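Local structure of methyl-coenzyme M reductase I beta subunit (Methanosarcina barkeri, 1E6Y) at residues L247-I261 / A304-G316. The protein is the beta subunit of methyl-coenzyme M reductase I, which releases methane from methyl-coenzyme M using coenzyme B and nickel coenzyme F430 in the last step of methanogenesis. Numbering follows the deposited sequence.
Sequences LLYDIVKENGKDGTI and AVGTLAATLVNCG
One face of the Asn-314 carboxamide is roofed by Ile-261, whose CG1 stands almost directly above the amide carbon while CD1 comes within 3.5 Å of Asn-314 ND2. The polar atoms of the group are engaged in turn: ND2 is hydrogen-bonded to Thr-327 and to the Val-112 carbonyl of the gamma subunit, and OD1 to a water that also takes the N-H of Ile-261. Cutting Ile-261 back to an alanine removes CG1 and CD1 and would probably leave that amide face without its aliphatic cover. The other amide, Asn-255, turns back on its own helix: ND2 reaches Ile-251 O, nearly in the amide plane and with a fairly straight bond (166°, 2.8 Å), and Thr-263 holds OD1. Its CB meanwhile rests on Val-313 CG2 at 3.9 Å. Val-313 CG1, anti to the backbone N (chi1 170°), is thereby directed at the turn, lying 3.6 Å from both Asn-255 O and Gly-259 O. A second water joins Gly-259 O to Val-313 O. Farther back the contact is purely apolar. Leu-248 is a knob in the hole formed by Val-305, Leu-308, Ala-309 and Leu-312; its CD2 touches Leu-308 CD2 at 3.6 Å. The small side chain of Ala-309 sits where the helices come near each other (axes 9.0 Å apart, crossing at -38°), its CB against Ile-251 CG2. Val-252 CG2 meets Leu-312 CD1 at 3.7 Å, the two side chains roughly perpendicular. The pair thus packs two C-terminal-domain helices, linked through helix 261-274, which Thr-260 N-caps and which also packs on 247-255, and the antiparallel strands 278-283 and 289-293. Helices 323-339 and 387-395 pack against 304-316 as well, and the gamma subunit meets the turn, bonding Thr-260 and Gly-259.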
loop_
_atom_site.group_PDB
_atom_site.type_symbol
_atom_site.label_atom_id
_atom_site.label_comp_id
_atom_site.label_asym_id
_atom_site.label_seq_id
_atom_site.Cartn_x
_atom_site.Cartn_y
_atom_site.Cartn_z
ATOM N N LEU E 247 -13.972 21.807 36.542
ATOM C CA LEU E 247 -15.121 22.093 35.686
ATOM C C LEU E 247 -15.752 20.808 35.160
ATOM O O LEU E 247 -16.959 20.602 35.300
ATOM C CB LEU E 247 -14.702 22.987 34.517
ATOM C CG LEU E 247 -15.833 23.556 33.657
ATOM C CD1 LEU E 247 -16.734 24.439 34.510
ATOM C CD2 LEU E 247 -15.254 24.348 32.492
ATOM N N LEU E 248 -14.919 19.920 34.622
ATOM C CA LEU E 248 -15.380 18.632 34.115
ATOM C C LEU E 248 -16.074 17.828 35.210
ATOM O O LEU E 248 -17.210 17.391 35.041
ATOM C CB LEU E 248 -14.200 17.829 33.553
ATOM C CG LEU E 248 -14.469 16.367 33.172
ATOM C CD1 LEU E 248 -15.437 16.294 31.996
ATOM C CD2 LEU E 248 -13.159 15.689 32.827
ATOM N N TYR E 249 -15.401 17.686 36.349
ATOM C CA TYR E 249 -15.936 16.938 37.480
ATOM C C TYR E 249 -17.259 17.523 37.983
ATOM O O TYR E 249 -18.205 16.781 38.257
ATOM C CB TYR E 249 -14.914 16.911 38.621
ATOM C CG TYR E 249 -15.379 16.139 39.833
ATOM C CD1 TYR E 249 -15.155 14.768 39.937
ATOM C CD2 TYR E 249 -16.094 16.769 40.852
ATOM C CE1 TYR E 249 -15.634 14.042 41.022
ATOM C CE2 TYR E 249 -16.578 16.055 41.937
ATOM C CZ TYR E 249 -16.346 14.691 42.019
ATOM O OH TYR E 249 -16.824 13.982 43.096
ATOM N N ASP E 250 -17.307 18.844 38.129
ATOM C CA ASP E 250 -18.483 19.519 38.668
ATOM C C ASP E 250 -19.681 19.434 37.732
ATOM O O ASP E 250 -20.812 19.239 38.181
ATOM C CB ASP E 250 -18.172 20.991 38.963
ATOM C CG ASP E 250 -17.345 21.178 40.226
ATOM O OD1 ASP E 250 -17.169 20.211 40.998
ATOM O OD2 ASP E 250 -16.869 22.307 40.452
ATOM N N ILE E 251 -19.433 19.579 36.434
ATOM C CA ILE E 251 -20.503 19.490 35.447
ATOM C C ILE E 251 -21.080 18.077 35.411
ATOM O O ILE E 251 -22.301 17.902 35.401
ATOM C CB ILE E 251 -20.008 19.904 34.038
ATOM C CG1 ILE E 251 -19.714 21.409 34.027
ATOM C CG2 ILE E 251 -21.059 19.568 32.980
ATOM C CD1 ILE E 251 -19.120 21.924 32.727
ATOM N N VAL E 252 -20.206 17.078 35.501
ATOM C CA VAL E 252 -20.642 15.686 35.553
ATOM C C VAL E 252 -21.447 15.423 36.825
ATOM O O VAL E 252 -22.543 14.861 36.764
ATOM C CB VAL E 252 -19.435 14.715 35.491
ATOM C CG1 VAL E 252 -19.890 13.280 35.738
ATOM C CG2 VAL E 252 -18.763 14.815 34.130
ATOM N N LYS E 253 -20.951 15.920 37.955
ATOM C CA LYS E 253 -21.599 15.670 39.237
ATOM C C LYS E 253 -23.004 16.267 39.317
ATOM O O LYS E 253 -23.931 15.611 39.789
ATOM C CB LYS E 253 -20.738 16.205 40.383
ATOM C CG LYS E 253 -21.247 15.818 41.759
ATOM C CD LYS E 253 -20.308 16.307 42.843
ATOM C CE LYS E 253 -20.975 16.291 44.208
ATOM N NZ LYS E 253 -21.344 14.909 44.613
ATOM N N GLU E 254 -23.177 17.481 38.800
ATOM C CA GLU E 254 -24.477 18.141 38.873
ATOM C C GLU E 254 -25.473 17.625 37.836
ATOM O O GLU E 254 -26.662 17.942 37.898
ATOM C CB GLU E 254 -24.320 19.659 38.746
ATOM C CG GLU E 254 -23.931 20.166 37.364
ATOM C CD GLU E 254 -23.630 21.659 37.356
ATOM O OE1 GLU E 254 -23.433 22.220 36.261
ATOM O OE2 GLU E 254 -23.566 22.273 38.444
ATOM N N ASN E 255 -24.985 16.812 36.900
ATOM C CA ASN E 255 -25.841 16.182 35.896
ATOM C C ASN E 255 -25.889 14.663 36.059
ATOM O O ASN E 255 -26.504 13.966 35.255
ATOM C CB ASN E 255 -25.343 16.524 34.489
ATOM C CG ASN E 255 -25.666 17.947 34.082
ATOM O OD1 ASN E 255 -26.795 18.253 33.700
ATOM N ND2 ASN E 255 -24.663 18.818 34.120
ATOM N N GLY E 256 -25.259 14.160 37.116
ATOM C CA GLY E 256 -25.076 12.726 37.257
ATOM C C GLY E 256 -26.320 11.946 37.648
ATOM O O GLY E 256 -26.499 10.810 37.215
ATOM N N LYS E 257 -27.163 12.541 38.487
ATOM C CA LYS E 257 -28.321 11.840 39.031
ATOM C C LYS E 257 -29.434 11.670 38.002
ATOM O O LYS E 257 -29.938 10.565 37.799
ATOM C CB LYS E 257 -28.858 12.585 40.256
ATOM C CG LYS E 257 -30.007 11.882 40.958
ATOM C CD LYS E 257 -30.563 12.743 42.080
ATOM C CE LYS E 257 -31.880 12.190 42.607
ATOM N NZ LYS E 257 -31.750 10.778 43.062
ATOM N N ASP E 258 -29.799 12.768 37.344
ATOM C CA ASP E 258 -30.957 12.791 36.455
ATOM C C ASP E 258 -30.636 13.432 35.108
ATOM O O ASP E 258 -31.524 13.612 34.273
ATOM C CB ASP E 258 -32.108 13.564 37.112
ATOM C CG ASP E 258 -32.604 12.909 38.388
ATOM O OD1 ASP E 258 -32.584 13.574 39.446
ATOM O OD2 ASP E 258 -33.022 11.734 38.338
ATOM N N GLY E 259 -29.361 13.735 34.883
ATOM C CA GLY E 259 -28.975 14.548 33.742
ATOM C C GLY E 259 -28.914 13.826 32.412
ATOM O O GLY E 259 -28.888 12.597 32.347
ATOM N N THR E 260 -28.885 14.614 31.344
ATOM C CA THR E 260 -28.870 14.105 29.978
ATOM C C THR E 260 -27.840 14.915 29.195
ATOM O O THR E 260 -27.270 15.874 29.722
ATOM C CB THR E 260 -30.249 14.293 29.303
ATOM O OG1 THR E 260 -30.554 15.692 29.229
ATOM C CG2 THR E 260 -31.347 13.588 30.099
ATOM N N ILE E 261 -27.639 14.567 27.926
ATOM C CA ILE E 261 -26.844 15.401 27.027
ATOM C C ILE E 261 -27.372 16.840 27.034
ATOM O O ILE E 261 -26.594 17.794 27.095
ATOM C CB ILE E 261 -26.879 14.853 25.576
ATOM C CG1 ILE E 261 -26.235 13.464 25.527
ATOM C CG2 ILE E 261 -26.153 15.809 24.631
ATOM C CD1 ILE E 261 -26.471 12.720 24.226
ATOM N N ALA E 304 -15.223 21.562 24.676
ATOM C CA ALA E 304 -14.464 20.325 24.837
ATOM C C ALA E 304 -14.814 19.638 26.160
ATOM O O ALA E 304 -15.080 18.435 26.194
ATOM C CB ALA E 304 -12.967 20.620 24.769
ATOM N N VAL E 305 -14.866 20.421 27.234
ATOM C CA VAL E 305 -15.260 19.907 28.543
ATOM C C VAL E 305 -16.690 19.379 28.503
ATOM O O VAL E 305 -16.961 18.278 28.981
ATOM C CB VAL E 305 -15.146 21.004 29.633
ATOM C CG1 VAL E 305 -15.785 20.534 30.935
ATOM C CG2 VAL E 305 -13.698 21.341 29.868
ATOM N N GLY E 306 -17.583 20.150 27.888
ATOM C CA GLY E 306 -18.971 19.739 27.776
ATOM C C GLY E 306 -19.147 18.436 27.019
ATOM O O GLY E 306 -19.991 17.617 27.374
ATOM N N THR E 307 -18.344 18.251 25.974
ATOM C CA THR E 307 -18.375 17.036 25.164
ATOM C C THR E 307 -18.015 15.806 26.004
ATOM O O THR E 307 -18.692 14.777 25.932
ATOM C CB THR E 307 -17.395 17.145 23.966
ATOM O OG1 THR E 307 -17.775 18.250 23.135
ATOM C CG2 THR E 307 -17.407 15.868 23.137
ATOM N N LEU E 308 -16.966 15.926 26.813
ATOM C CA LEU E 308 -16.549 14.827 27.679
ATOM C C LEU E 308 -17.504 14.647 28.860
ATOM O O LEU E 308 -17.840 13.520 29.224
ATOM C CB LEU E 308 -15.123 15.056 28.187
ATOM C CG LEU E 308 -14.536 13.972 29.100
ATOM C CD1 LEU E 308 -14.599 12.608 28.424
ATOM C CD2 LEU E 308 -13.100 14.330 29.445
ATOM N N ALA E 309 -17.968 15.756 29.428
ATOM C CA ALA E 309 -18.928 15.703 30.530
ATOM C C ALA E 309 -20.210 14.995 30.098
ATOM O O ALA E 309 -20.696 14.095 30.788
ATOM C CB ALA E 309 -19.240 17.111 31.022
ATOM N N ALA E 310 -20.687 15.332 28.901
ATOM C CA ALA E 310 -21.874 14.700 28.333
ATOM C C ALA E 310 -21.644 13.211 28.095
ATOM O O ALA E 310 -22.549 12.406 28.292
ATOM C CB ALA E 310 -22.265 15.387 27.030
ATOM N N THR E 311 -20.430 12.849 27.680
ATOM C CA THR E 311 -20.063 11.445 27.488
ATOM C C THR E 311 -20.124 10.688 28.811
ATOM O O THR E 311 -20.726 9.615 28.897
ATOM C CB THR E 311 -18.638 11.306 26.896
ATOM O OG1 THR E 311 -18.605 11.869 25.578
ATOM C CG2 THR E 311 -18.228 9.841 26.822
ATOM N N LEU E 312 -19.527 11.265 29.848
ATOM C CA LEU E 312 -19.517 10.644 31.166
ATOM C C LEU E 312 -20.932 10.480 31.725
ATOM O O LEU E 312 -21.253 9.448 32.310
ATOM C CB LEU E 312 -18.649 11.462 32.129
ATOM C CG LEU E 312 -17.146 11.440 31.826
ATOM C CD1 LEU E 312 -16.402 12.343 32.795
ATOM C CD2 LEU E 312 -16.625 10.019 31.925
ATOM N N VAL E 313 -21.802 11.437 31.414
ATOM C CA VAL E 313 -23.187 11.404 31.878
ATOM C C VAL E 313 -24.035 10.419 31.071
ATOM O O VAL E 313 -24.778 9.620 31.647
ATOM C CB VAL E 313 -23.825 12.819 31.822
ATOM C CG1 VAL E 313 -25.329 12.746 32.079
ATOM C CG2 VAL E 313 -23.164 13.725 32.851
ATOM N N ASN E 314 -23.882 10.439 29.748
ATOM C CA ASN E 314 -24.714 9.616 28.871
ATOM C C ASN E 314 -24.248 8.163 28.790
ATOM O O ASN E 314 -25.064 7.240 28.843
ATOM C CB ASN E 314 -24.766 10.221 27.466
ATOM C CG ASN E 314 -25.934 9.694 26.652
ATOM O OD1 ASN E 314 -27.030 9.484 27.175
ATOM N ND2 ASN E 314 -25.699 9.457 25.367
ATOM N N CYS E 315 -22.942 7.963 28.634
ATOM C CA CYS E 315 -22.373 6.619 28.686
ATOM C C CYS E 315 -22.428 6.062 30.103
ATOM O O CYS E 315 -22.671 4.871 30.297
ATOM C CB CYS E 315 -20.928 6.628 28.187
ATOM S SG CYS E 315 -20.782 6.950 26.427
ATOM N N GLY E 316 -22.244 6.941 31.086
ATOM C CA GLY E 316 -22.357 6.545 32.478
ATOM C C GLY E 316 -23.746 6.051 32.838
ATOM O O GLY E 316 -23.884 4.995 33.451
HETATM O O HOH W 1 -27.610 10.401 30.707
HETATM O O HOH W 2 -28.687 11.845 27.403
#